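Local coordinates for proline iminopeptidase-related protein (Thermus thermophilus, PDB 2YYS), which is of unknown function but has an alpha/beta-hydrolase fold and is related to S33 proline iminopeptidases, a family generally associated with peptidase activity, at residues G25-G37 against L92-G105. Sequence-based numbering, arbitrary orientation.
Sequences GPALFVLHGGPGG and LGVERFGLLAHGFG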
ATOM      1  N   GLY A  25      -9.694  -0.047 -21.390  1.00 27.70           N
ATOM      2  CA  GLY A  25     -10.353   0.616 -20.275  1.00 26.54           C
ATOM      3  C   GLY A  25      -9.414   1.529 -19.502  1.00 25.10           C
ATOM      4  O   GLY A  25      -8.198   1.471 -19.681  1.00 24.73           O
ATOM      5  N   PRO A  26      -9.972   2.369 -18.634  1.00 23.46           N
ATOM      6  CA  PRO A  26      -9.161   3.273 -17.810  1.00 22.37           C
ATOM      7  C   PRO A  26      -8.283   2.471 -16.861  1.00 21.29           C
ATOM      8  O   PRO A  26      -8.780   1.539 -16.257  1.00 20.98           O
ATOM      9  CB  PRO A  26     -10.195   4.096 -17.047  1.00 22.15           C
ATOM     10  CG  PRO A  26     -11.454   3.319 -17.111  1.00 23.62           C
ATOM     11  CD  PRO A  26     -11.410   2.506 -18.368  1.00 23.95           C
ATOM     12  N   ALA A  27      -7.012   2.834 -16.741  1.00 19.89           N
ATOM     13  CA  ALA A  27      -6.025   1.988 -16.097  1.00 19.32           C
ATOM     14  C   ALA A  27      -5.749   2.402 -14.651  1.00 18.96           C
ATOM     15  O   ALA A  27      -5.658   3.594 -14.347  1.00 17.65           O
ATOM     16  CB  ALA A  27      -4.755   2.013 -16.893  1.00 19.55           C
ATOM     17  N   LEU A  28      -5.625   1.399 -13.775  1.00 18.64           N
ATOM     18  CA  LEU A  28      -5.190   1.569 -12.387  1.00 18.45           C
ATOM     19  C   LEU A  28      -4.057   0.628 -12.089  1.00 18.27           C
ATOM     20  O   LEU A  28      -4.137  -0.552 -12.433  1.00 18.63           O
ATOM     21  CB  LEU A  28      -6.334   1.244 -11.419  1.00 18.42           C
ATOM     22  CG  LEU A  28      -7.559   2.122 -11.592  1.00 18.78           C
ATOM     23  CD1 LEU A  28      -8.726   1.580 -10.806  1.00 19.70           C
ATOM     24  CD2 LEU A  28      -7.228   3.547 -11.153  1.00 19.45           C
ATOM     25  N   PHE A  29      -3.009   1.147 -11.449  1.00 17.54           N
ATOM     26  CA  PHE A  29      -1.910   0.342 -10.960  1.00 17.53           C
ATOM     27  C   PHE A  29      -2.033   0.184  -9.451  1.00 17.57           C
ATOM     28  O   PHE A  29      -2.342   1.146  -8.740  1.00 17.15           O
ATOM     29  CB  PHE A  29      -0.579   0.987 -11.349  1.00 18.22           C
ATOM     30  CG  PHE A  29      -0.213   0.751 -12.784  1.00 19.19           C
ATOM     31  CD1 PHE A  29       0.829  -0.077 -13.121  1.00 20.70           C
ATOM     32  CD2 PHE A  29      -0.965   1.312 -13.797  1.00 21.71           C
ATOM     33  CE1 PHE A  29       1.147  -0.313 -14.449  1.00 22.03           C
ATOM     34  CE2 PHE A  29      -0.651   1.074 -15.126  1.00 23.48           C
ATOM     35  CZ  PHE A  29       0.394   0.257 -15.448  1.00 21.97           C
ATOM     36  N   VAL A  30      -1.795  -1.032  -8.965  1.00 17.11           N
ATOM     37  CA  VAL A  30      -1.976  -1.347  -7.552  1.00 16.93           C
ATOM     38  C   VAL A  30      -0.619  -1.452  -6.893  1.00 16.45           C
ATOM     39  O   VAL A  30       0.255  -2.179  -7.362  1.00 15.96           O
ATOM     40  CB  VAL A  30      -2.778  -2.636  -7.368  1.00 16.89           C
ATOM     41  CG1 VAL A  30      -2.979  -2.980  -5.880  1.00 17.58           C
ATOM     42  CG2 VAL A  30      -4.118  -2.483  -8.033  1.00 17.68           C
ATOM     43  N   LEU A  31      -0.442  -0.686  -5.820  1.00 16.21           N
ATOM     44  CA  LEU A  31       0.803  -0.659  -5.069  1.00 16.12           C
ATOM     45  C   LEU A  31       0.588  -1.269  -3.676  1.00 16.19           C
ATOM     46  O   LEU A  31       0.017  -0.630  -2.783  1.00 16.01           O
ATOM     47  CB  LEU A  31       1.323   0.780  -4.986  1.00 16.41           C
ATOM     48  CG  LEU A  31       1.870   1.330  -6.311  1.00 18.08           C
ATOM     49  CD1 LEU A  31       2.026   2.848  -6.269  1.00 19.57           C
ATOM     50  CD2 LEU A  31       3.205   0.674  -6.648  1.00 19.06           C
ATOM     51  N   HIS A  32       1.025  -2.514  -3.491  1.00 16.34           N
ATOM     52  CA  HIS A  32       0.909  -3.178  -2.191  1.00 16.90           C
ATOM     53  C   HIS A  32       1.901  -2.590  -1.174  1.00 17.61           C
ATOM     54  O   HIS A  32       2.801  -1.809  -1.516  1.00 17.60           O
ATOM     55  CB  HIS A  32       1.136  -4.691  -2.316  1.00 16.63           C
ATOM     56  CG  HIS A  32       2.553  -5.043  -2.621  1.00 16.32           C
ATOM     57  ND1 HIS A  32       2.965  -5.450  -3.871  1.00 17.33           N
ATOM     58  CD2 HIS A  32       3.663  -4.998  -1.856  1.00 15.13           C
ATOM     59  CE1 HIS A  32       4.268  -5.654  -3.850  1.00 15.73           C
ATOM     60  NE2 HIS A  32       4.717  -5.387  -2.639  1.00 17.29           N
ATOM     61  N   GLY A  33       1.759  -3.032   0.067  1.00 18.20           N
ATOM     62  CA  GLY A  33       2.548  -2.531   1.171  1.00 19.40           C
ATOM     63  C   GLY A  33       3.650  -3.486   1.565  1.00 19.90           C
ATOM     64  O   GLY A  33       4.005  -4.374   0.814  1.00 20.02           O
ATOM     65  N   GLY A  34       4.193  -3.292   2.753  1.00 20.40           N
ATOM     66  CA  GLY A  34       5.326  -4.061   3.221  1.00 21.28           C
ATOM     67  C   GLY A  34       6.322  -3.099   3.840  1.00 21.82           C
ATOM     68  O   GLY A  34       6.033  -2.550   4.885  1.00 22.69           O
ATOM     69  N   PRO A  35       7.464  -2.848   3.204  1.00 22.27           N
ATOM     70  CA  PRO A  35       7.806  -3.417   1.893  1.00 22.20           C
ATOM     71  C   PRO A  35       8.078  -4.925   1.939  1.00 21.45           C
ATOM     72  O   PRO A  35       8.215  -5.502   3.009  1.00 21.98           O
ATOM     73  CB  PRO A  35       9.055  -2.628   1.475  1.00 22.98           C
ATOM     74  CG  PRO A  35       9.649  -2.060   2.766  1.00 22.92           C
ATOM     75  CD  PRO A  35       8.516  -1.971   3.745  1.00 22.49           C
ATOM     76  N   GLY A  36       8.102  -5.561   0.777  1.00 20.60           N
ATOM     77  CA  GLY A  36       8.304  -6.991   0.699  1.00 20.17           C
ATOM     78  C   GLY A  36       7.020  -7.789   0.746  1.00 19.70           C
ATOM     79  O   GLY A  36       7.073  -9.007   0.860  1.00 20.32           O
ATOM     80  N   GLY A  37       5.871  -7.115   0.653  1.00 18.86           N
ATOM     81  CA  GLY A  37       4.592  -7.794   0.578  1.00 17.82           C
ATOM     82  C   GLY A  37       4.278  -8.265  -0.828  1.00 17.17           C
ATOM     83  O   GLY A  37       5.173  -8.493  -1.656  1.00 16.55           O
ATOM     84  N   LEU A  92       3.675  -2.157 -20.682  1.00 23.69           N
ATOM     85  CA  LEU A  92       2.311  -2.560 -21.008  1.00 23.62           C
ATOM     86  C   LEU A  92       1.607  -1.611 -21.991  1.00 23.67           C
ATOM     87  O   LEU A  92       0.473  -1.865 -22.372  1.00 23.95           O
ATOM     88  CB  LEU A  92       1.478  -2.696 -19.727  1.00 23.77           C
ATOM     89  CG  LEU A  92       1.960  -3.702 -18.673  1.00 24.04           C
ATOM     90  CD1 LEU A  92       1.046  -3.627 -17.451  1.00 23.72           C
ATOM     91  CD2 LEU A  92       2.011  -5.134 -19.236  1.00 25.35           C
ATOM     92  N   GLY A  93       2.281  -0.539 -22.409  1.00 24.10           N
ATOM     93  CA  GLY A  93       1.728   0.433 -23.343  1.00 24.32           C
ATOM     94  C   GLY A  93       0.636   1.310 -22.748  1.00 24.66           C
ATOM     95  O   GLY A  93      -0.219   1.814 -23.468  1.00 24.88           O
ATOM     96  N   VAL A  94       0.654   1.486 -21.428  1.00 24.89           N
ATOM     97  CA  VAL A  94      -0.293   2.360 -20.741  1.00 25.01           C
ATOM     98  C   VAL A  94       0.366   3.733 -20.569  1.00 25.47           C
ATOM     99  O   VAL A  94       1.459   3.828 -20.018  1.00 25.83           O
ATOM    100  CB  VAL A  94      -0.681   1.787 -19.363  1.00 24.96           C
ATOM    101  CG1 VAL A  94      -1.629   2.728 -18.627  1.00 24.90           C
ATOM    102  CG2 VAL A  94      -1.315   0.399 -19.514  1.00 24.70           C
ATOM    103  N   GLU A  95      -0.300   4.786 -21.031  1.00 25.73           N
ATOM    104  CA  GLU A  95       0.263   6.139 -20.991  1.00 26.41           C
ATOM    105  C   GLU A  95      -0.118   6.889 -19.728  1.00 24.64           C
ATOM    106  O   GLU A  95       0.723   7.491 -19.085  1.00 25.14           O
ATOM    107  CB  GLU A  95      -0.239   6.956 -22.163  1.00 27.31           C
ATOM    108  CG  GLU A  95       0.522   6.767 -23.458  1.00 32.65           C
ATOM    109  CD  GLU A  95      -0.109   7.614 -24.537  1.00 38.01           C
ATOM    110  OE1 GLU A  95       0.154   8.839 -24.544  1.00 41.43           O
ATOM    111  OE2 GLU A  95      -0.921   7.063 -25.316  1.00 41.42           O
ATOM    112  N   ARG A  96      -1.402   6.878 -19.412  1.00 22.96           N
ATOM    113  CA  ARG A  96      -1.922   7.535 -18.216  1.00 21.86           C
ATOM    114  C   ARG A  96      -2.650   6.490 -17.364  1.00 20.51           C
ATOM    115  O   ARG A  96      -3.205   5.532 -17.886  1.00 20.17           O
ATOM    116  CB  ARG A  96      -2.872   8.674 -18.605  1.00 21.58           C
ATOM    117  CG  ARG A  96      -2.181   9.881 -19.292  1.00 23.29           C
ATOM    118  CD  ARG A  96      -3.157  10.936 -19.869  1.00 23.62           C
ATOM    119  NE  ARG A  96      -3.820  10.394 -21.048  1.00 24.62           N
ATOM    120  CZ  ARG A  96      -3.285  10.344 -22.274  1.00 25.60           C
ATOM    121  NH1 ARG A  96      -2.077  10.843 -22.507  1.00 25.98           N
ATOM    122  NH2 ARG A  96      -3.964   9.788 -23.276  1.00 24.10           N
ATOM    123  N   PHE A  97      -2.657   6.685 -16.055  1.00 19.37           N
ATOM    124  CA  PHE A  97      -3.231   5.705 -15.129  1.00 18.41           C
ATOM    125  C   PHE A  97      -3.464   6.329 -13.763  1.00 17.83           C
ATOM    126  O   PHE A  97      -2.788   7.274 -13.407  1.00 17.59           O
ATOM    127  CB  PHE A  97      -2.276   4.521 -14.984  1.00 17.76           C
ATOM    128  CG  PHE A  97      -0.882   4.925 -14.613  1.00 17.44           C
ATOM    129  CD1 PHE A  97      -0.539   5.122 -13.289  1.00 17.16           C
ATOM    130  CD2 PHE A  97       0.081   5.124 -15.593  1.00 17.29           C
ATOM    131  CE1 PHE A  97       0.738   5.504 -12.940  1.00 17.80           C
ATOM    132  CE2 PHE A  97       1.364   5.493 -15.254  1.00 16.81           C
ATOM    133  CZ  PHE A  97       1.691   5.700 -13.922  1.00 18.27           C
ATOM    134  N   GLY A  98      -4.428   5.799 -13.015  1.00 17.73           N
ATOM    135  CA  GLY A  98      -4.545   6.071 -11.589  1.00 17.67           C
ATOM    136  C   GLY A  98      -3.824   5.042 -10.735  1.00 17.76           C
ATOM    137  O   GLY A  98      -3.277   4.051 -11.236  1.00 17.78           O
ATOM    138  N   LEU A  99      -3.829   5.289  -9.434  1.00 17.57           N
ATOM    139  CA  LEU A  99      -3.152   4.435  -8.478  1.00 17.39           C
ATOM    140  C   LEU A  99      -4.083   4.039  -7.340  1.00 16.94           C
ATOM    141  O   LEU A  99      -4.862   4.852  -6.854  1.00 16.43           O
ATOM    142  CB  LEU A  99      -1.956   5.168  -7.897  1.00 17.33           C
ATOM    143  CG  LEU A  99      -0.868   5.554  -8.897  1.00 18.81           C
ATOM    144  CD1 LEU A  99      -0.034   6.687  -8.368  1.00 19.91           C
ATOM    145  CD2 LEU A  99       0.023   4.381  -9.194  1.00 19.67           C
ATOM    146  N   LEU A 100      -3.980   2.779  -6.931  1.00 16.73           N
ATOM    147  CA  LEU A 100      -4.538   2.277  -5.685  1.00 16.80           C
ATOM    148  C   LEU A 100      -3.371   1.797  -4.847  1.00 16.58           C
ATOM    149  O   LEU A 100      -2.600   0.959  -5.307  1.00 17.01           O
ATOM    150  CB  LEU A 100      -5.480   1.106  -5.937  1.00 16.79           C
ATOM    151  CG  LEU A 100      -6.575   1.263  -6.981  1.00 19.00           C
ATOM    152  CD1 LEU A 100      -7.345  -0.049  -7.105  1.00 20.88           C
ATOM    153  CD2 LEU A 100      -7.522   2.394  -6.639  1.00 19.09           C
ATOM    154  N   ALA A 101      -3.240   2.318  -3.626  1.00 15.93           N
ATOM    155  CA  ALA A 101      -2.143   1.968  -2.730  1.00 15.80           C
ATOM    156  C   ALA A 101      -2.646   1.484  -1.377  1.00 15.92           C
ATOM    157  O   ALA A 101      -3.721   1.880  -0.925  1.00 16.87           O
ATOM    158  CB  ALA A 101      -1.235   3.164  -2.523  1.00 15.87           C
ATOM    159  N   HIS A 102      -1.844   0.654  -0.715  1.00 15.47           N
ATOM    160  CA  HIS A 102      -2.145   0.172   0.620  1.00 15.32           C
ATOM    161  C   HIS A 102      -0.881   0.201   1.485  1.00 15.49           C
ATOM    162  O   HIS A 102       0.184  -0.239   1.063  1.00 15.07           O
ATOM    163  CB  HIS A 102      -2.712  -1.243   0.549  1.00 16.01           C
ATOM    164  CG  HIS A 102      -3.122  -1.793   1.878  1.00 15.99           C
ATOM    165  ND1 HIS A 102      -2.560  -2.930   2.410  1.00 16.92           N
ATOM    166  CD2 HIS A 102      -4.035  -1.364   2.782  1.00 16.49           C
ATOM    167  CE1 HIS A 102      -3.113  -3.183   3.584  1.00 16.99           C
ATOM    168  NE2 HIS A 102      -4.018  -2.252   3.829  1.00 16.10           N
ATOM    169  N   GLY A 103      -1.002   0.733   2.697  1.00 15.54           N
ATOM    170  CA  GLY A 103       0.114   0.786   3.626  1.00 15.61           C
ATOM    171  C   GLY A 103       1.278   1.584   3.071  1.00 15.79           C
ATOM    172  O   GLY A 103       1.084   2.710   2.610  1.00 15.82           O
ATOM    173  N   PHE A 104       2.468   0.978   3.098  1.00 16.13           N
ATOM    174  CA  PHE A 104       3.684   1.571   2.558  1.00 16.79           C
ATOM    175  C   PHE A 104       3.563   1.915   1.079  1.00 16.20           C
ATOM    176  O   PHE A 104       4.239   2.810   0.599  1.00 15.86           O
ATOM    177  CB  PHE A 104       4.881   0.636   2.759  1.00 17.53           C
ATOM    178  CG  PHE A 104       6.186   1.212   2.276  1.00 19.94           C
ATOM    179  CD1 PHE A 104       6.657   2.414   2.780  1.00 23.52           C
ATOM    180  CD2 PHE A 104       6.915   0.572   1.298  1.00 22.34           C
ATOM    181  CE1 PHE A 104       7.856   2.951   2.318  1.00 25.33           C
ATOM    182  CE2 PHE A 104       8.105   1.094   0.839  1.00 23.23           C
ATOM    183  CZ  PHE A 104       8.577   2.275   1.344  1.00 24.74           C
ATOM    184  N   GLY A 105       2.712   1.190   0.360  1.00 16.09           N
ATOM    185  CA  GLY A 105       2.382   1.532  -1.007  1.00 16.31           C
ATOM    186  C   GLY A 105       2.081   3.010  -1.198  1.00 16.15           C
ATOM    187  O   GLY A 105       2.333   3.552  -2.271  1.00 15.71           O
TER
HETATM  188  O   HOH W   1      -5.878   5.197 -18.198  1.00 21.99           O
HETATM  189  O   HOH W   2      -0.619  -4.488   1.032  1.00 22.65           O
HETATM  190  O   HOH W   3       2.623  -1.636   4.475  1.00 15.94           O
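Strands 27-31 and 97-102 run parallel, their short axes 31° apart, joined by five backbone hydrogen bonds: A27 O, F29 O and L31 O accept from G98 N, L100 N and H102 N, while F29 N and L31 N donate to G98 O and L100 O. On the face carrying F29, L31, L99 and A101, the edge of the F29 ring, at CD2 and CE2, meets the face of F97 with planes at 53° and centroids 4.8 Å apart. F97 CG stands between its backbone N and carbonyl carbon (chi1 53°), which sets the ring against that edge, F97 CG 3.7 Å from F29 CD2. V94 CG1 reaches the F29 edge near the ring plane, 4.0 Å from CE2, and also touches A27 CB at 3.6 Å; A89 of helix 78-91 touches the side chains of both phenylalanines. Farther along, L99 CD2 touches L31 CD1 at 3.9 Å. On the other face, L28 CD2 packs against the G98 backbone, 3.7 Å from CA, and L100 CD1 meets V30 CG2 at 4.1 Å. Beyond the strands, P35, after a cis peptide bond, lays CB and CG against the CD2-CE2 side of F104. One water accepts from G34 N and F104 N; another accepts from G33 N and hydrogen-bonds H102 ND1, in the plane of that ring, whose NE2 bonds to H255 O. G105 CA sits 3.4 Å from H32 O. The type II' turn H102-G105, leading into helix 105-115, corresponds to the nucleophile elbow of alpha/beta hydrolases, but G103, with positive phi, holds the usual serine position; 32-36 matches the HGGPG motif that in S33 relatives contributes to the oxyanion hole. Backbone bonds and apolar packing thus fix the strands, whereas P35-F104 packing, close backbone contacts and two bridging waters join loop and turn.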